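Local coordinates for RagB/SusD domain protein (Flavobacterium johnsoniae, PDB 5J90) that binds chitin as a SusD-like outer-membrane lipoprotein and probably serves a polysaccharide utilization locus that lets this bacterium convert chitin, at residues S119-V124 with V200-T205; R213-K216 with L221-T224; K276-P281 with I420-W425; N331-Y336 with I361-D366. All coordinates share one frame; numbering follows the deposited sequence.

Contact 1: residues S119-V124 with V200-T205; sequences SLILKV and VRFANT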
loop_
_atom_site.group_PDB
_atom_site.type_symbol
_atom_site.label_atom_id
_atom_site.label_comp_id
_atom_site.label_asym_id
_atom_site.label_seq_id
_atom_site.Cartn_x
_atom_site.Cartn_y
_atom_site.Cartn_z
ATOM N N SER A 119 15.273 -8.120 -27.642
ATOM C CA SER A 119 15.610 -8.702 -26.341
ATOM C C SER A 119 14.933 -7.933 -25.207
ATOM O O SER A 119 14.513 -8.546 -24.222
ATOM C CB SER A 119 17.130 -8.789 -26.113
ATOM O OG SER A 119 17.699 -7.538 -25.774
ATOM N N LEU A 120 14.804 -6.614 -25.351
ATOM C CA LEU A 120 14.146 -5.802 -24.324
ATOM C C LEU A 120 12.661 -6.136 -24.201
ATOM O O LEU A 120 12.114 -6.211 -23.097
ATOM C CB LEU A 120 14.326 -4.308 -24.603
ATOM C CG LEU A 120 15.736 -3.749 -24.391
ATOM C CD1 LEU A 120 15.782 -2.290 -24.813
ATOM C CD2 LEU A 120 16.161 -3.914 -22.931
ATOM N N ILE A 121 11.993 -6.325 -25.334
ATOM C CA ILE A 121 10.578 -6.674 -25.302
ATOM C C ILE A 121 10.370 -8.024 -24.617
ATOM O O ILE A 121 9.504 -8.171 -23.748
ATOM C CB ILE A 121 9.960 -6.665 -26.716
ATOM C CG1 ILE A 121 10.114 -5.275 -27.337
ATOM C CG2 ILE A 121 8.494 -7.076 -26.663
ATOM C CD1 ILE A 121 9.728 -5.220 -28.829
ATOM N N LEU A 122 11.172 -9.014 -24.995
ATOM C CA LEU A 122 11.100 -10.323 -24.351
ATOM C C LEU A 122 11.462 -10.254 -22.869
ATOM O O LEU A 122 10.862 -10.945 -22.042
ATOM C CB LEU A 122 12.017 -11.316 -25.066
ATOM C CG LEU A 122 11.390 -12.006 -26.262
ATOM C CD1 LEU A 122 12.465 -12.779 -27.013
ATOM C CD2 LEU A 122 10.274 -12.930 -25.795
ATOM N N LYS A 123 12.453 -9.425 -22.547
ATOM C CA LYS A 123 12.876 -9.219 -21.168
ATOM C C LYS A 123 11.707 -8.714 -20.320
ATOM O O LYS A 123 11.433 -9.263 -19.244
ATOM C CB LYS A 123 14.023 -8.213 -21.115
ATOM C CG LYS A 123 14.584 -7.947 -19.725
ATOM C CD LYS A 123 15.532 -6.754 -19.784
ATOM C CE LYS A 123 16.258 -6.526 -18.456
ATOM N NZ LYS A 123 17.060 -5.279 -18.504
ATOM N N VAL A 124 11.018 -7.684 -20.803
ATOM C CA VAL A 124 9.904 -7.128 -20.048
ATOM C C VAL A 124 8.763 -8.154 -19.958
ATOM O O VAL A 124 8.140 -8.310 -18.902
ATOM C CB VAL A 124 9.442 -5.793 -20.646
ATOM C CG1 VAL A 124 8.185 -5.293 -19.929
ATOM C CG2 VAL A 124 10.566 -4.761 -20.546
ATOM N N VAL A 200 6.359 -4.519 -32.353
ATOM C CA VAL A 200 6.080 -3.205 -31.780
ATOM C C VAL A 200 4.650 -3.158 -31.247
ATOM O O VAL A 200 4.408 -2.649 -30.147
ATOM C CB VAL A 200 6.323 -2.062 -32.793
ATOM C CG1 VAL A 200 5.815 -0.730 -32.233
ATOM C CG2 VAL A 200 7.803 -1.973 -33.145
ATOM N N ARG A 201 3.708 -3.729 -31.991
ATOM C CA ARG A 201 2.317 -3.753 -31.567
ATOM C C ARG A 201 2.178 -4.551 -30.265
ATOM O O ARG A 201 1.394 -4.182 -29.376
ATOM C CB ARG A 201 1.436 -4.313 -32.699
ATOM C CG ARG A 201 -0.055 -4.214 -32.452
ATOM C CD ARG A 201 -0.851 -4.478 -33.738
ATOM N NE ARG A 201 -0.643 -3.439 -34.744
ATOM C CZ ARG A 201 -0.034 -3.621 -35.914
ATOM N NH1 ARG A 201 0.457 -4.811 -36.248
ATOM N NH2 ARG A 201 0.078 -2.606 -36.762
ATOM N N PHE A 202 2.948 -5.631 -30.139
ATOM C CA PHE A 202 2.979 -6.389 -28.890
ATOM C C PHE A 202 3.549 -5.513 -27.772
ATOM O O PHE A 202 2.948 -5.413 -26.698
ATOM C CB PHE A 202 3.779 -7.693 -29.039
ATOM C CG PHE A 202 4.087 -8.372 -27.724
ATOM C CD1 PHE A 202 3.083 -8.617 -26.793
ATOM C CD2 PHE A 202 5.382 -8.760 -27.416
ATOM C CE1 PHE A 202 3.366 -9.232 -25.574
ATOM C CE2 PHE A 202 5.667 -9.380 -26.201
ATOM C CZ PHE A 202 4.665 -9.615 -25.294
ATOM N N ALA A 203 4.681 -4.861 -28.020
ATOM C CA ALA A 203 5.278 -3.992 -27.009
ATOM C C ALA A 203 4.295 -2.917 -26.542
ATOM O O ALA A 203 4.215 -2.635 -25.343
ATOM C CB ALA A 203 6.566 -3.348 -27.532
ATOM N N ASN A 204 3.558 -2.305 -27.472
ATOM C CA ASN A 204 2.551 -1.316 -27.098
ATOM C C ASN A 204 1.489 -1.929 -26.186
ATOM O O ASN A 204 1.051 -1.306 -25.206
ATOM C CB ASN A 204 1.857 -0.740 -28.340
ATOM C CG ASN A 204 2.797 0.037 -29.250
ATOM O OD1 ASN A 204 3.820 0.571 -28.817
ATOM N ND2 ASN A 204 2.432 0.118 -30.527
ATOM N N THR A 205 1.058 -3.147 -26.505
ATOM C CA THR A 205 -0.006 -3.783 -25.741
ATOM C C THR A 205 0.499 -4.182 -24.347
ATOM O O THR A 205 -0.218 -4.058 -23.354
ATOM C CB THR A 205 -0.563 -5.011 -26.481
ATOM O OG1 THR A 205 -0.856 -4.648 -27.837
ATOM C CG2 THR A 205 -1.850 -5.496 -25.822
#
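I121 reaches across to the 200-205 helix with two of its branches, each meeting a different residue. Its CG2 methyl lies obliquely on the CD2-CE2 side of the F202 ring, 3.6 Å from F202 CD2 and 3.7 Å from F202 CE2. The other branch runs to A203, with I121 CD1 3.9 Å from A203 CB and I121 CG1 almost as near. The torsion of I121 makes this division possible: CG1 stands anti to the carbonyl carbon (chi1 -59°), while CG2 is anti to the backbone N. The I121 and F202 side chains lie antiparallel, each passing the other, and the small A203 lets the backbones close in until the CA atoms of I121 and A203 are 6.2 Å apart. Helices 113-134 and 196-213 meet here within the largely helical SusD-like fold, whose family belongs to the TPR clan. Around the pair, A168 of helix 154-177 also touches I121, and F244 stacks on the F202 ring, so the tight part is wholly apolar and buried. The looser side is that of K123 and R201, both partly exposed: K123 turns from the interface to form a salt bridge with E164 and a cation-pi contact with Y139, and R201 pairs with E197. T205, by contrast, is buried against V236 and M330 and donates OG1 to R201 O at 2.8 Å, tilted 27° from the carbonyl plane, while T205 N reaches the same oxygen from the opposite face.

Contact 2: residues R213-K216 with L221-T224; sequences RIVK and LAKT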
loop_
_atom_site.group_PDB
_atom_site.type_symbol
_atom_site.label_atom_id
_atom_site.label_comp_id
_atom_site.label_asym_id
_atom_site.label_seq_id
_atom_site.Cartn_x
_atom_site.Cartn_y
_atom_site.Cartn_z
ATOM N N ARG A 213 -1.958 -1.958 -14.658
ATOM C CA ARG A 213 -1.544 -2.563 -13.394
ATOM C C ARG A 213 -1.328 -1.531 -12.298
ATOM O O ARG A 213 -1.628 -1.801 -11.132
ATOM C CB ARG A 213 -0.249 -3.368 -13.569
ATOM C CG ARG A 213 0.142 -4.162 -12.321
ATOM C CD ARG A 213 -0.497 -5.556 -12.323
ATOM N NE ARG A 213 0.236 -6.443 -13.229
ATOM C CZ ARG A 213 -0.292 -7.115 -14.248
ATOM N NH1 ARG A 213 0.497 -7.866 -15.005
ATOM N NH2 ARG A 213 -1.596 -7.056 -14.527
ATOM N N ILE A 214 -0.787 -0.374 -12.671
ATOM C CA ILE A 214 -0.374 0.610 -11.670
ATOM C C ILE A 214 -1.405 1.719 -11.451
ATOM O O ILE A 214 -1.103 2.724 -10.807
ATOM C CB ILE A 214 1.022 1.203 -11.991
ATOM C CG1 ILE A 214 0.997 2.064 -13.259
ATOM C CG2 ILE A 214 2.048 0.076 -12.112
ATOM C CD1 ILE A 214 2.271 2.877 -13.465
ATOM N N VAL A 215 -2.629 1.527 -11.934
ATOM C CA VAL A 215 -3.612 2.615 -11.858
ATOM C C VAL A 215 -4.011 3.013 -10.427
ATOM O O VAL A 215 -4.394 4.168 -10.199
ATOM C CB VAL A 215 -4.857 2.309 -12.729
ATOM C CG1 VAL A 215 -5.724 1.228 -12.100
ATOM C CG2 VAL A 215 -5.668 3.584 -12.966
ATOM N N LYS A 216 -3.937 2.090 -9.470
ATOM C CA LYS A 216 -4.274 2.435 -8.082
ATOM C C LYS A 216 -3.131 3.134 -7.363
ATOM O O LYS A 216 -3.371 3.996 -6.517
ATOM C CB LYS A 216 -4.750 1.207 -7.276
ATOM C CG LYS A 216 -5.934 0.487 -7.912
ATOM C CD LYS A 216 -6.833 -0.280 -6.932
ATOM C CE LYS A 216 -6.087 -1.334 -6.175
ATOM N NZ LYS A 216 -7.056 -2.191 -5.399
ATOM N N LEU A 221 0.739 8.180 -13.898
ATOM C CA LEU A 221 1.656 7.460 -14.775
ATOM C C LEU A 221 0.918 6.381 -15.558
ATOM O O LEU A 221 1.222 6.143 -16.725
ATOM C CB LEU A 221 2.797 6.831 -13.981
ATOM C CG LEU A 221 3.872 6.134 -14.825
ATOM C CD1 LEU A 221 4.522 7.120 -15.786
ATOM C CD2 LEU A 221 4.926 5.492 -13.925
ATOM N N ALA A 222 -0.050 5.738 -14.915
ATOM C CA ALA A 222 -0.901 4.772 -15.603
ATOM C C ALA A 222 -1.545 5.387 -16.832
ATOM O O ALA A 222 -1.483 4.830 -17.935
ATOM C CB ALA A 222 -1.965 4.237 -14.654
ATOM N N LYS A 223 -2.136 6.564 -16.655
ATOM C CA LYS A 223 -2.791 7.232 -17.770
ATOM C C LYS A 223 -1.800 7.592 -18.874
ATOM O O LYS A 223 -2.065 7.362 -20.063
ATOM C CB LYS A 223 -3.520 8.474 -17.273
ATOM C CG LYS A 223 -4.217 9.260 -18.372
ATOM C CD LYS A 223 -4.973 10.446 -17.751
ATOM C CE LYS A 223 -5.665 11.306 -18.806
ATOM N NZ LYS A 223 -4.688 11.959 -19.713
ATOM N N THR A 224 -0.658 8.139 -18.476
ATOM C CA THR A 224 0.364 8.531 -19.429
ATOM C C THR A 224 0.825 7.334 -20.269
ATOM O O THR A 224 0.868 7.393 -21.503
ATOM C CB THR A 224 1.561 9.181 -18.717
ATOM O OG1 THR A 224 1.133 10.413 -18.110
ATOM C CG2 THR A 224 2.683 9.447 -19.702
#
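I214 lays its long branch along the start of the next helix, meeting A222 first and L221 at the end. Its CB points toward the 221-224 segment. From there CG1 takes the position between the backbone N and the carbonyl carbon (chi1 67°) and comes to 3.9 Å from A222 CB, with A222 CA only slightly farther. The extended second torsion (169°) then carries CD1 on to the leucine, where I214 CD1 lies 3.8 Å from L221 CD2 and 3.9 Å from L221 CG, with L221 CB also close by. The two side chains cross at a slant, and L221 has its CG anti to the backbone N. A222 is gripped from a second direction by V215: A222 CB sits 3.6 Å from V215 CA and 4.0 Å from V215 CB. A methyl against a backbone carbon allows a close approach of the chains, and the CA atoms of V215 and A222 are 5.1 Å apart. All of these contacts are apolar. The geometry is that of the tight turn of an antiparallel helical hairpin: I214 is the first residue to leave the helical conformation, and the chain folds back on itself within a few residues. Helix 196-213 thus ends against helix 219-231, with Y158 and F162 of helix 154-177 touching I214, R441 of helix 432-442 touching V215, and W500 and W347 from loops closing over I214 and V215.

Contact 3: residues K276-P281 with I420-W425; sequences KGYQDP and IITQKW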
loop_
_atom_site.group_PDB
_atom_site.type_symbol
_atom_site.label_atom_id
_atom_site.label_comp_id
_atom_site.label_asym_id
_atom_site.label_seq_id
_atom_site.Cartn_x
_atom_site.Cartn_y
_atom_site.Cartn_z
ATOM N N LYS A 276 -20.327 -22.380 -16.518
ATOM C CA LYS A 276 -21.636 -23.046 -16.560
ATOM C C LYS A 276 -22.766 -22.038 -16.396
ATOM O O LYS A 276 -23.794 -22.135 -17.067
ATOM C CB LYS A 276 -21.758 -24.104 -15.468
ATOM C CG LYS A 276 -21.184 -25.457 -15.807
ATOM C CD LYS A 276 -21.689 -26.462 -14.780
ATOM C CE LYS A 276 -21.461 -27.897 -15.201
ATOM N NZ LYS A 276 -21.707 -28.812 -14.049
ATOM N N GLY A 277 -22.591 -21.074 -15.495
ATOM C CA GLY A 277 -23.618 -20.070 -15.265
ATOM C C GLY A 277 -23.978 -19.342 -16.544
ATOM O O GLY A 277 -25.154 -19.107 -16.843
ATOM N N TYR A 278 -22.954 -18.987 -17.312
ATOM C CA TYR A 278 -23.145 -18.283 -18.572
ATOM C C TYR A 278 -23.434 -19.216 -19.749
ATOM O O TYR A 278 -23.653 -18.744 -20.857
ATOM C CB TYR A 278 -21.897 -17.465 -18.918
ATOM C CG TYR A 278 -21.669 -16.200 -18.106
ATOM C CD1 TYR A 278 -22.716 -15.520 -17.487
ATOM C CD2 TYR A 278 -20.389 -15.668 -17.991
ATOM C CE1 TYR A 278 -22.486 -14.347 -16.764
ATOM C CE2 TYR A 278 -20.152 -14.506 -17.278
ATOM C CZ TYR A 278 -21.196 -13.848 -16.665
ATOM O OH TYR A 278 -20.937 -12.683 -15.964
ATOM N N GLN A 279 -23.419 -20.528 -19.511
ATOM C CA GLN A 279 -23.520 -21.517 -20.593
ATOM C C GLN A 279 -22.555 -21.158 -21.717
ATOM O O GLN A 279 -22.908 -21.120 -22.895
ATOM C CB GLN A 279 -24.955 -21.618 -21.118
ATOM C CG GLN A 279 -25.937 -22.149 -20.090
ATOM C CD GLN A 279 -27.343 -22.276 -20.643
ATOM O OE1 GLN A 279 -27.535 -22.471 -21.844
ATOM N NE2 GLN A 279 -28.334 -22.158 -19.768
ATOM N N ASP A 280 -21.319 -20.881 -21.319
ATOM C CA ASP A 280 -20.313 -20.336 -22.210
ATOM C C ASP A 280 -19.793 -21.425 -23.144
ATOM O O ASP A 280 -19.265 -22.431 -22.678
ATOM C CB ASP A 280 -19.182 -19.785 -21.333
ATOM C CG ASP A 280 -18.241 -18.880 -22.085
ATOM O OD1 ASP A 280 -17.824 -19.234 -23.200
ATOM O OD2 ASP A 280 -17.912 -17.792 -21.547
ATOM N N PRO A 281 -19.921 -21.224 -24.467
ATOM C CA PRO A 281 -19.494 -22.272 -25.405
ATOM C C PRO A 281 -17.982 -22.498 -25.422
ATOM O O PRO A 281 -17.529 -23.505 -25.966
ATOM C CB PRO A 281 -19.973 -21.752 -26.765
ATOM C CG PRO A 281 -20.061 -20.275 -26.596
ATOM C CD PRO A 281 -20.489 -20.058 -25.166
ATOM N N ILE A 420 -16.169 -6.314 -17.289
ATOM C CA ILE A 420 -14.962 -6.305 -18.111
ATOM C C ILE A 420 -13.930 -7.333 -17.640
ATOM O O ILE A 420 -13.417 -8.134 -18.432
ATOM C CB ILE A 420 -14.334 -4.898 -18.134
ATOM C CG1 ILE A 420 -15.245 -3.944 -18.911
ATOM C CG2 ILE A 420 -12.947 -4.942 -18.753
ATOM C CD1 ILE A 420 -14.902 -2.464 -18.714
ATOM N N ILE A 421 -13.636 -7.325 -16.345
ATOM C CA ILE A 421 -12.616 -8.229 -15.821
ATOM C C ILE A 421 -13.087 -9.689 -15.862
ATOM O O ILE A 421 -12.282 -10.591 -16.090
ATOM C CB ILE A 421 -12.170 -7.826 -14.396
ATOM C CG1 ILE A 421 -11.617 -6.389 -14.377
ATOM C CG2 ILE A 421 -11.130 -8.811 -13.864
ATOM C CD1 ILE A 421 -10.431 -6.157 -15.286
ATOM N N THR A 422 -14.383 -9.935 -15.661
ATOM C CA THR A 422 -14.896 -11.306 -15.769
ATOM C C THR A 422 -14.653 -11.851 -17.180
ATOM O O THR A 422 -14.150 -12.966 -17.348
ATOM C CB THR A 422 -16.402 -11.376 -15.438
ATOM O OG1 THR A 422 -16.603 -11.020 -14.066
ATOM C CG2 THR A 422 -16.951 -12.784 -15.669
ATOM N N GLN A 423 -14.981 -11.052 -18.190
ATOM C CA GLN A 423 -14.788 -11.488 -19.570
ATOM C C GLN A 423 -13.305 -11.599 -19.924
ATOM O O GLN A 423 -12.890 -12.497 -20.663
ATOM C CB GLN A 423 -15.556 -10.579 -20.527
ATOM C CG GLN A 423 -17.063 -10.826 -20.446
ATOM C CD GLN A 423 -17.435 -12.266 -20.782
ATOM O OE1 GLN A 423 -16.884 -12.865 -21.709
ATOM N NE2 GLN A 423 -18.379 -12.827 -20.025
ATOM N N LYS A 424 -12.502 -10.706 -19.361
ATOM C CA LYS A 424 -11.058 -10.748 -19.539
ATOM C C LYS A 424 -10.491 -12.044 -18.945
ATOM O O LYS A 424 -9.667 -12.737 -19.566
ATOM C CB LYS A 424 -10.474 -9.525 -18.830
ATOM C CG LYS A 424 -9.041 -9.208 -19.137
ATOM C CD LYS A 424 -8.688 -7.912 -18.393
ATOM C CE LYS A 424 -7.268 -7.493 -18.634
ATOM N NZ LYS A 424 -6.885 -6.485 -17.602
ATOM N N TRP A 425 -10.957 -12.374 -17.748
ATOM C CA TRP A 425 -10.555 -13.584 -17.045
ATOM C C TRP A 425 -10.912 -14.834 -17.868
ATOM O O TRP A 425 -10.076 -15.722 -18.045
ATOM C CB TRP A 425 -11.227 -13.571 -15.674
ATOM C CG TRP A 425 -10.977 -14.716 -14.717
ATOM C CD1 TRP A 425 -9.987 -14.803 -13.775
ATOM C CD2 TRP A 425 -11.810 -15.870 -14.524
ATOM N NE1 TRP A 425 -10.128 -15.954 -13.041
ATOM C CE2 TRP A 425 -11.236 -16.634 -13.484
ATOM C CE3 TRP A 425 -12.973 -16.343 -15.146
ATOM C CZ2 TRP A 425 -11.792 -17.833 -13.038
ATOM C CZ3 TRP A 425 -13.519 -17.544 -14.708
ATOM C CH2 TRP A 425 -12.929 -18.274 -13.666
HETATM O O HOH W 1 -19.395 -11.039 -17.846
#
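Y278 has its CG anti to the carbonyl carbon (chi1 -74°), which sends the ring toward helix 413-428, while Q423 bends back at its second torsion (-59°) and swings its amide to meet it. The closest pair is Y278 CE2 and Q423 NE2, 3.7 Å apart; ring and amide planes are inclined by 37°, and the nitrogen approaches the ring obliquely. T422 offers its methyl instead, with T422 CG2 at the ring edge near its plane and 4.0 Å from Y278 CE2. A water joins the polar ends: it donates to Y278 OH at 2.9 Å and accepts from Q423 NE2 at 3.0 Å. The ring is delivered from the end of helix 269-277, where Q279, with positive phi, closes a Schellman motif; its N bonds back to K276 O. D280 follows, capping a backbone N just beyond the segment as the chain enters the next helix. Beyond the water, Y278 OH is hydrogen-bonded with V403 O and Q423 NE2 with the hydroxyl of Y376, while R282 donates to Q423 OE1, so both ends of the amide are held and its flip is fixed. T422 OG1 has its partners in Q418 O and N401, which keeps the methyl turned to the tyrosine.

Contact 4: residues N331-Y336 with I361-D366; sequences NAAEAY and IKASFD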
loop_
_atom_site.group_PDB
_atom_site.type_symbol
_atom_site.label_atom_id
_atom_site.label_comp_id
_atom_site.label_asym_id
_atom_site.label_seq_id
_atom_site.Cartn_x
_atom_site.Cartn_y
_atom_site.Cartn_z
ATOM N N ASN A 331 -3.460 -12.517 -25.477
ATOM C CA ASN A 331 -4.427 -12.546 -26.571
ATOM C C ASN A 331 -4.899 -11.164 -26.974
ATOM O O ASN A 331 -4.955 -10.256 -26.145
ATOM C CB ASN A 331 -5.672 -13.334 -26.169
ATOM C CG ASN A 331 -5.378 -14.763 -25.798
ATOM O OD1 ASN A 331 -4.595 -15.446 -26.462
ATOM N ND2 ASN A 331 -6.031 -15.238 -24.748
ATOM N N ALA A 332 -5.289 -11.007 -28.234
ATOM C CA ALA A 332 -5.881 -9.756 -28.675
ATOM C C ALA A 332 -7.075 -9.338 -27.806
ATOM O O ALA A 332 -7.286 -8.145 -27.582
ATOM C CB ALA A 332 -6.281 -9.857 -30.150
ATOM N N ALA A 333 -7.851 -10.298 -27.314
ATOM C CA ALA A 333 -9.005 -9.960 -26.477
ATOM C C ALA A 333 -8.607 -9.086 -25.287
ATOM O O ALA A 333 -9.314 -8.136 -24.945
ATOM C CB ALA A 333 -9.722 -11.212 -25.996
ATOM N N GLU A 334 -7.464 -9.391 -24.678
ATOM C CA GLU A 334 -6.989 -8.618 -23.536
ATOM C C GLU A 334 -6.799 -7.149 -23.896
ATOM O O GLU A 334 -7.079 -6.273 -23.084
ATOM C CB GLU A 334 -5.668 -9.184 -23.004
ATOM C CG GLU A 334 -5.125 -8.359 -21.834
ATOM C CD GLU A 334 -3.851 -8.897 -21.214
ATOM O OE1 GLU A 334 -3.498 -10.075 -21.445
ATOM O OE2 GLU A 334 -3.202 -8.123 -20.474
ATOM N N ALA A 335 -6.314 -6.868 -25.102
ATOM C CA ALA A 335 -6.140 -5.481 -25.519
ATOM C C ALA A 335 -7.475 -4.726 -25.528
ATOM O O ALA A 335 -7.534 -3.557 -25.125
ATOM C CB ALA A 335 -5.464 -5.414 -26.878
ATOM N N TYR A 336 -8.542 -5.382 -25.983
ATOM C CA TYR A 336 -9.862 -4.762 -25.952
ATOM C C TYR A 336 -10.351 -4.528 -24.530
ATOM O O TYR A 336 -10.939 -3.480 -24.247
ATOM C CB TYR A 336 -10.883 -5.603 -26.721
ATOM C CG TYR A 336 -10.704 -5.540 -28.220
ATOM C CD1 TYR A 336 -10.058 -6.563 -28.905
ATOM C CD2 TYR A 336 -11.172 -4.447 -28.949
ATOM C CE1 TYR A 336 -9.896 -6.511 -30.285
ATOM C CE2 TYR A 336 -11.005 -4.382 -30.321
ATOM C CZ TYR A 336 -10.367 -5.410 -30.980
ATOM O OH TYR A 336 -10.204 -5.336 -32.345
ATOM N N ILE A 361 -15.098 -9.618 -26.281
ATOM C CA ILE A 361 -15.808 -10.897 -26.216
ATOM C C ILE A 361 -15.827 -11.567 -27.594
ATOM O O ILE A 361 -15.510 -12.754 -27.716
ATOM C CB ILE A 361 -17.239 -10.729 -25.672
ATOM C CG1 ILE A 361 -17.204 -10.133 -24.259
ATOM C CG2 ILE A 361 -17.978 -12.069 -25.656
ATOM C CD1 ILE A 361 -18.569 -9.692 -23.755
ATOM N N LYS A 362 -16.169 -10.802 -28.628
ATOM C CA LYS A 362 -16.168 -11.330 -29.995
ATOM C C LYS A 362 -14.791 -11.845 -30.410
ATOM O O LYS A 362 -14.673 -12.919 -30.996
ATOM C CB LYS A 362 -16.651 -10.272 -30.983
ATOM C CG LYS A 362 -16.532 -10.695 -32.445
ATOM C CD LYS A 362 -16.895 -9.553 -33.390
ATOM C CE LYS A 362 -16.307 -9.778 -34.778
ATOM N NZ LYS A 362 -16.564 -11.162 -35.266
ATOM N N ALA A 363 -13.745 -11.087 -30.100
ATOM C CA ALA A 363 -12.387 -11.512 -30.426
ATOM C C ALA A 363 -12.069 -12.867 -29.794
ATOM O O ALA A 363 -11.493 -13.748 -30.451
ATOM C CB ALA A 363 -11.371 -10.467 -29.973
ATOM N N SER A 364 -12.435 -13.039 -28.528
ATOM C CA SER A 364 -12.188 -14.295 -27.836
ATOM C C SER A 364 -13.001 -15.457 -28.428
ATOM O O SER A 364 -12.464 -16.548 -28.623
ATOM C CB SER A 364 -12.463 -14.142 -26.334
ATOM O OG SER A 364 -12.233 -15.365 -25.658
ATOM N N PHE A 365 -14.286 -15.226 -28.693
ATOM C CA PHE A 365 -15.119 -16.252 -29.330
ATOM C C PHE A 365 -14.504 -16.670 -30.662
ATOM O O PHE A 365 -14.408 -17.872 -30.956
ATOM C CB PHE A 365 -16.551 -15.749 -29.548
ATOM C CG PHE A 365 -17.502 -16.056 -28.416
ATOM C CD1 PHE A 365 -17.242 -15.630 -27.115
ATOM C CD2 PHE A 365 -18.688 -16.738 -28.661
ATOM C CE1 PHE A 365 -18.133 -15.902 -26.086
ATOM C CE2 PHE A 365 -19.578 -17.011 -27.638
ATOM C CZ PHE A 365 -19.306 -16.589 -26.346
ATOM N N ASP A 366 -14.084 -15.698 -31.469
ATOM C CA ASP A 366 -13.452 -16.001 -32.749
ATOM C C ASP A 366 -12.159 -16.785 -32.552
ATOM O O ASP A 366 -11.883 -17.745 -33.283
ATOM C CB ASP A 366 -13.173 -14.721 -33.535
ATOM C CG ASP A 366 -14.438 -14.050 -34.039
ATOM O OD1 ASP A 366 -15.511 -14.695 -34.050
ATOM O OD2 ASP A 366 -14.347 -12.872 -34.438
#
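A333 and A363 face each other across two nearly antiparallel helices, both with CB directed at the partner helix. The short axes of helix 332-336 and helix 361-366 run at 172° and approach to 8.3 Å, a close spacing that small side chains permit. The two methyls do not meet head on: A363 CB lies 4.3 Å from A333 CA, about as near as A333 CB. The methyl of A333 instead settles beside the next residue, 4.0 Å from S364 CB. S364 holds its OG anti to the backbone N (chi1 180°), which takes the hydroxyl to R282 NH1, with which it is hydrogen-bonded; its CB merely lies beside the A333 methyl. On the other flank Y336 CE1 comes to 4.2 Å from A363 CB, the methyl meeting the ring obliquely, and the tyrosine reaches on past it to place OH within a hydrogen bond of L238 O. A427 of helix 413-428 packs on both A333 and S364, closing the buried side of the pair. The opposite side of helix 361-366 is exposed, and there K362 NZ and D366 OD2, one turn apart, form a salt bridge of 2.9 Å through the syn lone pair of the carboxylate. The contact between the helices is therefore made by methyl, methylene and aromatic carbon, while the polar groups S364 OG and Y336 OH are satisfied by partners outside it; cohesion across the interface rests on van der Waals packing rather than on directional bonds.

Contacts 1, 2 and 3 are buried, whereas contact 4 is only partly so and has an exposed flank. Contacts 1 and 2 share helix 196-213, one along its length and the other just after its end, and both are purely apolar; their centres are 18 Å apart. Contact 3 differs in adding a bridging water and an amide to its packing. It is also the close neighbour of contact 4, which is nested inside the chain loop it closes: P281 packs on F365, Q423 on I361 and K424 on E334, and R282 serves polar groups of both. T205 against A335 joins contact 1 to contact 4, whereas contact 2 touches none of the others.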